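Local coordinates for protein serine proteinase inhibitor A (Sagittaria sagittifolia, PDB 3E8L) that inhibits serine proteases, probably blocking trypsin and chymotrypsin simultaneously through two reactive sites, and kallikrein weakly, at residues P77-F89 with N126-E138. The protein carries 2 engineered substitutions. Numbering follows the deposited sequence.
With SO4 (sulfate ion), chain I.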
ATOM      1  N   PRO A  77      -6.415  -3.588  16.908  1.00 29.53           N
ATOM      2  CA  PRO A  77      -6.814  -2.208  16.542  1.00 29.57           C
ATOM      3  C   PRO A  77      -5.819  -1.074  16.859  1.00 29.58           C
ATOM      4  O   PRO A  77      -6.160   0.099  16.695  1.00 30.00           O
ATOM      5  CB  PRO A  77      -8.104  -1.992  17.363  1.00 29.76           C
ATOM      6  CG  PRO A  77      -8.477  -3.347  17.902  1.00 29.29           C
ATOM      7  CD  PRO A  77      -7.208  -4.092  18.038  1.00 29.22           C
ATOM      8  N   VAL A  78      -4.610  -1.400  17.293  1.00 29.08           N
ATOM      9  CA  VAL A  78      -3.696  -0.377  17.757  1.00 29.37           C
ATOM     10  C   VAL A  78      -2.378  -0.470  17.006  1.00 29.49           C
ATOM     11  O   VAL A  78      -1.940  -1.561  16.678  1.00 30.42           O
ATOM     12  CB  VAL A  78      -3.511  -0.475  19.311  1.00 29.49           C
ATOM     13  CG1 VAL A  78      -2.158  -1.029  19.701  1.00 28.53           C
ATOM     14  CG2 VAL A  78      -3.736   0.865  19.946  1.00 29.57           C
ATOM     15  N   MET A  79      -1.756   0.666  16.711  1.00 29.31           N
ATOM     16  CA  MET A  79      -0.483   0.665  15.997  1.00 29.32           C
ATOM     17  C   MET A  79       0.614   0.136  16.919  1.00 29.11           C
ATOM     18  O   MET A  79       0.775   0.636  18.033  1.00 28.99           O
ATOM     19  CB  MET A  79      -0.162   2.072  15.450  1.00 29.47           C
ATOM     20  CG  MET A  79       1.224   2.237  14.882  1.00 29.74           C
ATOM     21  SD  MET A  79       1.658   3.763  13.994  1.00 33.93           S
ATOM     22  CE  MET A  79       0.224   4.792  14.095  1.00 35.20           C
ATOM     23  N   GLN A  80       1.342  -0.888  16.463  1.00 28.77           N
ATOM     24  CA  GLN A  80       2.419  -1.489  17.271  1.00 29.06           C
ATOM     25  C   GLN A  80       3.808  -1.127  16.764  1.00 28.80           C
ATOM     26  O   GLN A  80       4.050  -1.136  15.564  1.00 28.98           O
ATOM     27  CB  GLN A  80       2.275  -3.014  17.382  1.00 28.82           C
ATOM     28  CG  GLN A  80       1.208  -3.499  18.370  1.00 31.31           C
ATOM     29  CD  GLN A  80       0.781  -4.960  18.131  1.00 35.16           C
ATOM     30  OE1 GLN A  80       1.026  -5.532  17.049  1.00 35.60           O
ATOM     31  NE2 GLN A  80       0.135  -5.568  19.139  1.00 33.07           N
ATOM     32  N   LEU A  81       4.709  -0.812  17.695  1.00 28.95           N
ATOM     33  CA  LEU A  81       6.105  -0.493  17.389  1.00 28.99           C
ATOM     34  C   LEU A  81       6.757  -1.543  16.515  1.00 29.07           C
ATOM     35  O   LEU A  81       6.621  -2.732  16.757  1.00 28.93           O
ATOM     36  CB  LEU A  81       6.898  -0.340  18.677  1.00 29.47           C
ATOM     37  CG  LEU A  81       7.393   1.029  19.146  1.00 29.45           C
ATOM     38  CD1 LEU A  81       6.759   2.175  18.446  1.00 28.04           C
ATOM     39  CD2 LEU A  81       7.217   1.139  20.645  1.00 31.32           C
ATOM     40  N   GLY A  82       7.420  -1.094  15.459  1.00 29.53           N
ATOM     41  CA  GLY A  82       8.106  -2.000  14.552  1.00 29.91           C
ATOM     42  C   GLY A  82       7.218  -2.586  13.472  1.00 30.58           C
ATOM     43  O   GLY A  82       7.714  -3.191  12.506  1.00 30.93           O
ATOM     44  N   SER A  83       5.906  -2.431  13.622  1.00 30.61           N
ATOM     45  CA  SER A  83       4.982  -3.021  12.658  1.00 30.65           C
ATOM     46  C   SER A  83       4.823  -2.098  11.472  1.00 30.61           C
ATOM     47  O   SER A  83       5.283  -0.962  11.481  1.00 30.72           O
ATOM     48  CB  SER A  83       3.619  -3.291  13.281  1.00 30.32           C
ATOM     49  OG  SER A  83       3.629  -4.515  13.960  1.00 30.21           O
ATOM     50  N   ARG A  84       4.154  -2.595  10.454  1.00 30.80           N
ATOM     51  CA  ARG A  84       4.043  -1.867   9.199  1.00 31.15           C
ATOM     52  C   ARG A  84       2.608  -1.517   8.839  1.00 30.59           C
ATOM     53  O   ARG A  84       1.702  -2.344   8.943  1.00 30.44           O
ATOM     54  CB  ARG A  84       4.753  -2.632   8.073  1.00 30.79           C
ATOM     55  CG  ARG A  84       6.214  -2.268   8.016  1.00 32.35           C
ATOM     56  CD  ARG A  84       7.079  -3.046   9.016  1.00 32.48           C
ATOM     57  NE  ARG A  84       7.314  -4.340   8.424  1.00 34.75           N
ATOM     58  CZ  ARG A  84       8.493  -4.838   8.114  1.00 35.24           C
ATOM     59  NH1 ARG A  84       9.607  -4.189   8.410  1.00 35.13           N
ATOM     60  NH2 ARG A  84       8.530  -6.016   7.525  1.00 36.46           N
ATOM     61  N   TYR A  85       2.426  -0.274   8.425  1.00 30.67           N
ATOM     62  CA  TYR A  85       1.111   0.252   8.125  1.00 30.81           C
ATOM     63  C   TYR A  85       1.083   1.117   6.890  1.00 31.34           C
ATOM     64  O   TYR A  85       2.076   1.766   6.537  1.00 31.24           O
ATOM     65  CB  TYR A  85       0.596   1.043   9.312  1.00 30.39           C
ATOM     66  CG  TYR A  85       0.612   0.216  10.552  1.00 29.56           C
ATOM     67  CD1 TYR A  85      -0.344  -0.777  10.757  1.00 29.55           C
ATOM     68  CD2 TYR A  85       1.599   0.400  11.508  1.00 29.00           C
ATOM     69  CE1 TYR A  85      -0.322  -1.559  11.906  1.00 30.90           C
ATOM     70  CE2 TYR A  85       1.638  -0.376  12.648  1.00 30.60           C
ATOM     71  CZ  TYR A  85       0.682  -1.353  12.845  1.00 31.29           C
ATOM     72  OH  TYR A  85       0.735  -2.108  13.989  1.00 31.66           O
ATOM     73  N   LYS A  86      -0.075   1.106   6.236  1.00 31.71           N
ATOM     74  CA  LYS A  86      -0.394   2.026   5.155  1.00 31.60           C
ATOM     75  C   LYS A  86      -0.772   3.365   5.793  1.00 30.87           C
ATOM     76  O   LYS A  86      -1.604   3.399   6.709  1.00 31.16           O
ATOM     77  CB  LYS A  86      -1.560   1.439   4.370  1.00 31.83           C
ATOM     78  CG  LYS A  86      -2.098   2.251   3.195  1.00 33.99           C
ATOM     79  CD  LYS A  86      -2.916   1.276   2.320  1.00 38.79           C
ATOM     80  CE  LYS A  86      -4.046   1.946   1.565  1.00 42.03           C
ATOM     81  NZ  LYS A  86      -5.114   0.961   1.229  1.00 43.05           N
ATOM     82  N   PHE A  87      -0.138   4.446   5.338  1.00 30.14           N
ATOM     83  CA  PHE A  87      -0.448   5.817   5.787  1.00 28.87           C
ATOM     84  C   PHE A  87      -1.298   6.494   4.717  1.00 28.00           C
ATOM     85  O   PHE A  87      -0.940   6.460   3.547  1.00 28.22           O
ATOM     86  CB  PHE A  87       0.844   6.619   5.972  1.00 28.65           C
ATOM     87  CG  PHE A  87       1.600   6.310   7.247  1.00 28.17           C
ATOM     88  CD1 PHE A  87       1.547   5.043   7.840  1.00 26.60           C
ATOM     89  CD2 PHE A  87       2.403   7.295   7.838  1.00 25.41           C
ATOM     90  CE1 PHE A  87       2.269   4.775   9.012  1.00 25.83           C
ATOM     91  CE2 PHE A  87       3.122   7.029   8.991  1.00 24.52           C
ATOM     92  CZ  PHE A  87       3.055   5.780   9.583  1.00 24.30           C
ATOM     93  N   SER A  88      -2.409   7.116   5.104  1.00 26.92           N
ATOM     94  CA  SER A  88      -3.306   7.738   4.133  1.00 26.01           C
ATOM     95  C   SER A  88      -3.829   9.061   4.665  1.00 26.12           C
ATOM     96  O   SER A  88      -4.409   9.129   5.748  1.00 26.07           O
ATOM     97  CB  SER A  88      -4.470   6.810   3.801  1.00 26.23           C
ATOM     98  OG  SER A  88      -4.038   5.662   3.073  1.00 25.44           O
ATOM     99  N   PHE A  89      -3.602  10.119   3.911  1.00 25.51           N
ATOM    100  CA  PHE A  89      -4.131  11.401   4.269  1.00 26.02           C
ATOM    101  C   PHE A  89      -5.650  11.437   4.137  1.00 26.75           C
ATOM    102  O   PHE A  89      -6.224  10.860   3.216  1.00 26.18           O
ATOM    103  CB  PHE A  89      -3.535  12.489   3.380  1.00 26.14           C
ATOM    104  CG  PHE A  89      -2.127  12.884   3.746  1.00 25.29           C
ATOM    105  CD1 PHE A  89      -1.813  13.302   5.044  1.00 25.87           C
ATOM    106  CD2 PHE A  89      -1.130  12.875   2.784  1.00 22.87           C
ATOM    107  CE1 PHE A  89      -0.496  13.686   5.378  1.00 26.52           C
ATOM    108  CE2 PHE A  89       0.175  13.260   3.094  1.00 24.55           C
ATOM    109  CZ  PHE A  89       0.498  13.672   4.384  1.00 25.31           C
ATOM    110  N   ASN A 126      -2.959   0.738  -7.266  1.00 31.00           N
ATOM    111  CA  ASN A 126      -2.873   0.202  -5.928  1.00 32.36           C
ATOM    112  C   ASN A 126      -1.495   0.380  -5.280  1.00 31.87           C
ATOM    113  O   ASN A 126      -1.016  -0.511  -4.578  1.00 32.57           O
ATOM    114  CB  ASN A 126      -3.274  -1.267  -5.948  1.00 32.94           C
ATOM    115  CG  ASN A 126      -3.737  -1.737  -4.605  1.00 37.19           C
ATOM    116  OD1 ASN A 126      -4.674  -1.156  -4.033  1.00 41.33           O
ATOM    117  ND2 ASN A 126      -3.070  -2.776  -4.061  1.00 39.26           N
ATOM    118  N   ASN A 127      -0.864   1.524  -5.525  1.00 31.47           N
ATOM    119  CA  ASN A 127       0.485   1.808  -5.009  1.00 31.11           C
ATOM    120  C   ASN A 127       0.459   2.327  -3.584  1.00 31.07           C
ATOM    121  O   ASN A 127      -0.327   3.218  -3.244  1.00 31.42           O
ATOM    122  CB  ASN A 127       1.222   2.834  -5.880  1.00 30.78           C
ATOM    123  CG  ASN A 127       1.541   2.311  -7.263  1.00 30.70           C
ATOM    124  OD1 ASN A 127       1.627   1.104  -7.478  1.00 30.90           O
ATOM    125  ND2 ASN A 127       1.703   3.217  -8.212  1.00 29.48           N
ATOM    126  N   PHE A 128       1.296   1.748  -2.739  1.00 30.36           N
ATOM    127  CA  PHE A 128       1.528   2.325  -1.437  1.00 30.62           C
ATOM    128  C   PHE A 128       2.703   1.611  -0.834  1.00 30.48           C
ATOM    129  O   PHE A 128       3.019   0.494  -1.218  1.00 30.07           O
ATOM    130  CB  PHE A 128       0.303   2.231  -0.527  1.00 29.90           C
ATOM    131  CG  PHE A 128      -0.134   0.842  -0.247  1.00 31.03           C
ATOM    132  CD1 PHE A 128      -0.939   0.147  -1.150  1.00 31.00           C
ATOM    133  CD2 PHE A 128       0.226   0.211   0.932  1.00 31.84           C
ATOM    134  CE1 PHE A 128      -1.348  -1.163  -0.889  1.00 29.21           C
ATOM    135  CE2 PHE A 128      -0.203  -1.099   1.190  1.00 30.84           C
ATOM    136  CZ  PHE A 128      -0.976  -1.775   0.280  1.00 28.92           C
ATOM    137  N   SER A 129       3.360   2.279   0.096  1.00 30.31           N
ATOM    138  CA  SER A 129       4.410   1.638   0.839  1.00 30.03           C
ATOM    139  C   SER A 129       3.937   1.403   2.267  1.00 30.20           C
ATOM    140  O   SER A 129       2.821   1.773   2.646  1.00 29.99           O
ATOM    141  CB  SER A 129       5.680   2.471   0.749  1.00 30.04           C
ATOM    142  OG  SER A 129       6.017   2.628  -0.624  1.00 27.58           O
ATOM    143  N   TRP A 130       4.785   0.749   3.038  1.00 30.47           N
ATOM    144  CA  TRP A 130       4.437   0.303   4.361  1.00 30.40           C
ATOM    145  C   TRP A 130       5.351   1.041   5.314  1.00 30.96           C
ATOM    146  O   TRP A 130       6.571   0.930   5.224  1.00 31.46           O
ATOM    147  CB  TRP A 130       4.666  -1.203   4.456  1.00 30.19           C
ATOM    148  CG  TRP A 130       3.687  -2.052   3.664  1.00 29.53           C
ATOM    149  CD1 TRP A 130       3.908  -2.674   2.455  1.00 28.89           C
ATOM    150  CD2 TRP A 130       2.337  -2.380   4.041  1.00 29.27           C
ATOM    151  NE1 TRP A 130       2.775  -3.377   2.065  1.00 27.18           N
ATOM    152  CE2 TRP A 130       1.801  -3.207   3.015  1.00 27.63           C
ATOM    153  CE3 TRP A 130       1.529  -2.053   5.145  1.00 27.78           C
ATOM    154  CZ2 TRP A 130       0.501  -3.710   3.066  1.00 29.47           C
ATOM    155  CZ3 TRP A 130       0.241  -2.563   5.197  1.00 29.28           C
ATOM    156  CH2 TRP A 130      -0.266  -3.381   4.163  1.00 28.05           C
ATOM    157  N   PHE A 131       4.767   1.811   6.224  1.00 31.15           N
ATOM    158  CA  PHE A 131       5.563   2.609   7.132  1.00 30.81           C
ATOM    159  C   PHE A 131       5.522   2.104   8.564  1.00 30.88           C
ATOM    160  O   PHE A 131       4.516   1.566   9.038  1.00 30.93           O
ATOM    161  CB  PHE A 131       5.188   4.080   7.005  1.00 30.75           C
ATOM    162  CG  PHE A 131       5.404   4.608   5.625  1.00 31.60           C
ATOM    163  CD1 PHE A 131       6.535   5.364   5.324  1.00 32.82           C
ATOM    164  CD2 PHE A 131       4.497   4.326   4.609  1.00 30.02           C
ATOM    165  CE1 PHE A 131       6.751   5.852   4.029  1.00 30.81           C
ATOM    166  CE2 PHE A 131       4.707   4.808   3.322  1.00 30.47           C
ATOM    167  CZ  PHE A 131       5.839   5.564   3.038  1.00 30.22           C
ATOM    168  N   GLU A 132       6.649   2.295   9.233  1.00 30.55           N
ATOM    169  CA  GLU A 132       6.956   1.673  10.493  1.00 30.30           C
ATOM    170  C   GLU A 132       7.274   2.812  11.440  1.00 30.39           C
ATOM    171  O   GLU A 132       8.029   3.716  11.075  1.00 30.45           O
ATOM    172  CB  GLU A 132       8.199   0.802  10.272  1.00 30.27           C
ATOM    173  CG  GLU A 132       8.665  -0.045  11.442  1.00 30.40           C
ATOM    174  CD  GLU A 132       9.828  -0.953  11.073  1.00 30.66           C
ATOM    175  OE1 GLU A 132       9.832  -1.505   9.957  1.00 31.45           O
ATOM    176  OE2 GLU A 132      10.743  -1.132  11.898  1.00 32.24           O
ATOM    177  N   ALA A 133       6.676   2.809  12.630  1.00 30.01           N
ATOM    178  CA  ALA A 133       7.101   3.736  13.678  1.00 29.85           C
ATOM    179  C   ALA A 133       8.154   3.013  14.495  1.00 29.96           C
ATOM    180  O   ALA A 133       7.931   1.884  14.963  1.00 30.68           O
ATOM    181  CB  ALA A 133       5.941   4.145  14.561  1.00 29.69           C
ATOM    182  N   ARG A 134       9.307   3.642  14.647  1.00 29.34           N
ATOM    183  CA  ARG A 134      10.382   3.070  15.437  1.00 29.24           C
ATOM    184  C   ARG A 134      10.593   3.945  16.657  1.00 29.01           C
ATOM    185  O   ARG A 134      10.415   5.169  16.586  1.00 28.51           O
ATOM    186  CB  ARG A 134      11.672   2.995  14.619  1.00 29.12           C
ATOM    187  CG  ARG A 134      11.733   1.828  13.682  1.00 30.40           C
ATOM    188  CD  ARG A 134      13.062   1.806  12.968  1.00 33.48           C
ATOM    189  NE  ARG A 134      13.070   0.814  11.893  1.00 34.17           N
ATOM    190  CZ  ARG A 134      13.935   0.798  10.888  1.00 33.41           C
ATOM    191  NH1 ARG A 134      14.879   1.719  10.793  1.00 31.85           N
ATOM    192  NH2 ARG A 134      13.852  -0.154   9.974  1.00 34.84           N
ATOM    193  N   SER A 135      10.988   3.323  17.765  1.00 29.02           N
ATOM    194  CA  SER A 135      11.159   4.043  19.024  1.00 29.17           C
ATOM    195  C   SER A 135      12.373   4.974  19.038  1.00 29.19           C
ATOM    196  O   SER A 135      13.327   4.818  18.261  1.00 28.00           O
ATOM    197  CB  SER A 135      11.231   3.064  20.189  1.00 29.00           C
ATOM    198  OG  SER A 135      12.445   2.339  20.124  1.00 30.33           O
ATOM    199  N   THR A 136      12.305   5.938  19.951  1.00 30.22           N
ATOM    200  CA  THR A 136      13.352   6.940  20.178  1.00 31.31           C
ATOM    201  C   THR A 136      13.628   6.923  21.665  1.00 32.08           C
ATOM    202  O   THR A 136      12.895   6.273  22.409  1.00 32.55           O
ATOM    203  CB  THR A 136      12.864   8.334  19.668  1.00 31.07           C
ATOM    204  OG1 THR A 136      12.918   8.334  18.234  1.00 31.11           O
ATOM    205  CG2 THR A 136      13.681   9.497  20.183  1.00 31.20           C
ATOM    206  N   GLU A 137      14.687   7.616  22.093  1.00 33.02           N
ATOM    207  CA  GLU A 137      15.046   7.747  23.499  1.00 33.30           C
ATOM    208  C   GLU A 137      13.910   8.312  24.336  1.00 33.16           C
ATOM    209  O   GLU A 137      13.868   8.100  25.559  1.00 33.37           O
ATOM    210  CB  GLU A 137      16.261   8.669  23.665  1.00 33.94           C
ATOM    211  CG  GLU A 137      17.569   8.160  23.073  1.00 36.54           C
ATOM    212  CD  GLU A 137      18.134   6.923  23.782  1.00 38.65           C
ATOM    213  OE1 GLU A 137      17.523   6.449  24.769  1.00 38.64           O
ATOM    214  OE2 GLU A 137      19.195   6.418  23.337  1.00 39.87           O
ATOM    215  N   GLU A 138      13.021   9.075  23.698  1.00 32.51           N
ATOM    216  CA  GLU A 138      11.896   9.653  24.426  1.00 32.35           C
ATOM    217  C   GLU A 138      10.546   9.115  23.989  1.00 31.63           C
ATOM    218  O   GLU A 138      10.262   9.000  22.790  1.00 31.96           O
ATOM    219  CB  GLU A 138      11.925  11.183  24.416  1.00 32.74           C
ATOM    220  CG  GLU A 138      12.137  11.823  23.068  1.00 34.46           C
ATOM    221  CD  GLU A 138      12.087  13.352  23.123  1.00 37.62           C
ATOM    222  OE1 GLU A 138      12.600  13.970  22.160  1.00 38.37           O
ATOM    223  OE2 GLU A 138      11.548  13.931  24.110  1.00 37.61           O
TER
HETATM  224  S   SO4 I 183      -4.363  -2.472   3.129  0.50 35.00           S
HETATM  225  O1  SO4 I 183      -4.493  -2.136   1.708  0.50 35.00           O
HETATM  226  O2  SO4 I 183      -5.552  -2.036   3.860  0.50 35.00           O
HETATM  227  O3  SO4 I 183      -4.155  -3.913   3.289  0.50 35.00           O
HETATM  228  O4  SO4 I 183      -3.217  -1.772   3.697  0.50 35.00           O
HETATM  229  O   HOH W   1       4.430   0.984  13.515  1.00 27.02           O
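F131 lays its CB over one face of the F87 ring, 3.7 Å from the ring centroid, a CH-pi contact. The two rings meet obliquely, planes at 40°; the W101 ring also meets both, edge-to-face with F131. The backbones pair Y85 with F131 as an antiparallel hydrogen-bonded pair, F131 N to Y85 O at 2.7 Å and Y85 N to F131 O at 2.9 Å. Strands 84-89 and 130-135 lie side by side between 67-70 and 142-147 in the beta-trefoil of this Kunitz-type inhibitor. On the other face of the sheet, E132, CG anti to the backbone N (chi1 -176°) and extended beyond, runs alongside R84 to a salt bridge: R84 NH1 reaches E132 OE1 almost straight (3.1 Å), in the guanidinium plane but tilted out of the carboxylate plane on the syn side. R134 NE takes E132 OE2 from above the carboxylate plane, while R84 NE turns to E150 O. A glutamine in place of E132 would probably leave R84 and R134 without their shared countercharge. Beyond W130, the extended K86 chain crosses the F128 side chain at about a right angle, over one ring face: CD lies 3.7 Å from the centroid (CH-pi), NZ over the same face (cation-pi), hydrogen-bonding O1 of a sulfate probably from the crystallisation liquor. Within the type II turn from Q80 to S83, G82 N donates to A133 O, 3.1 Å away.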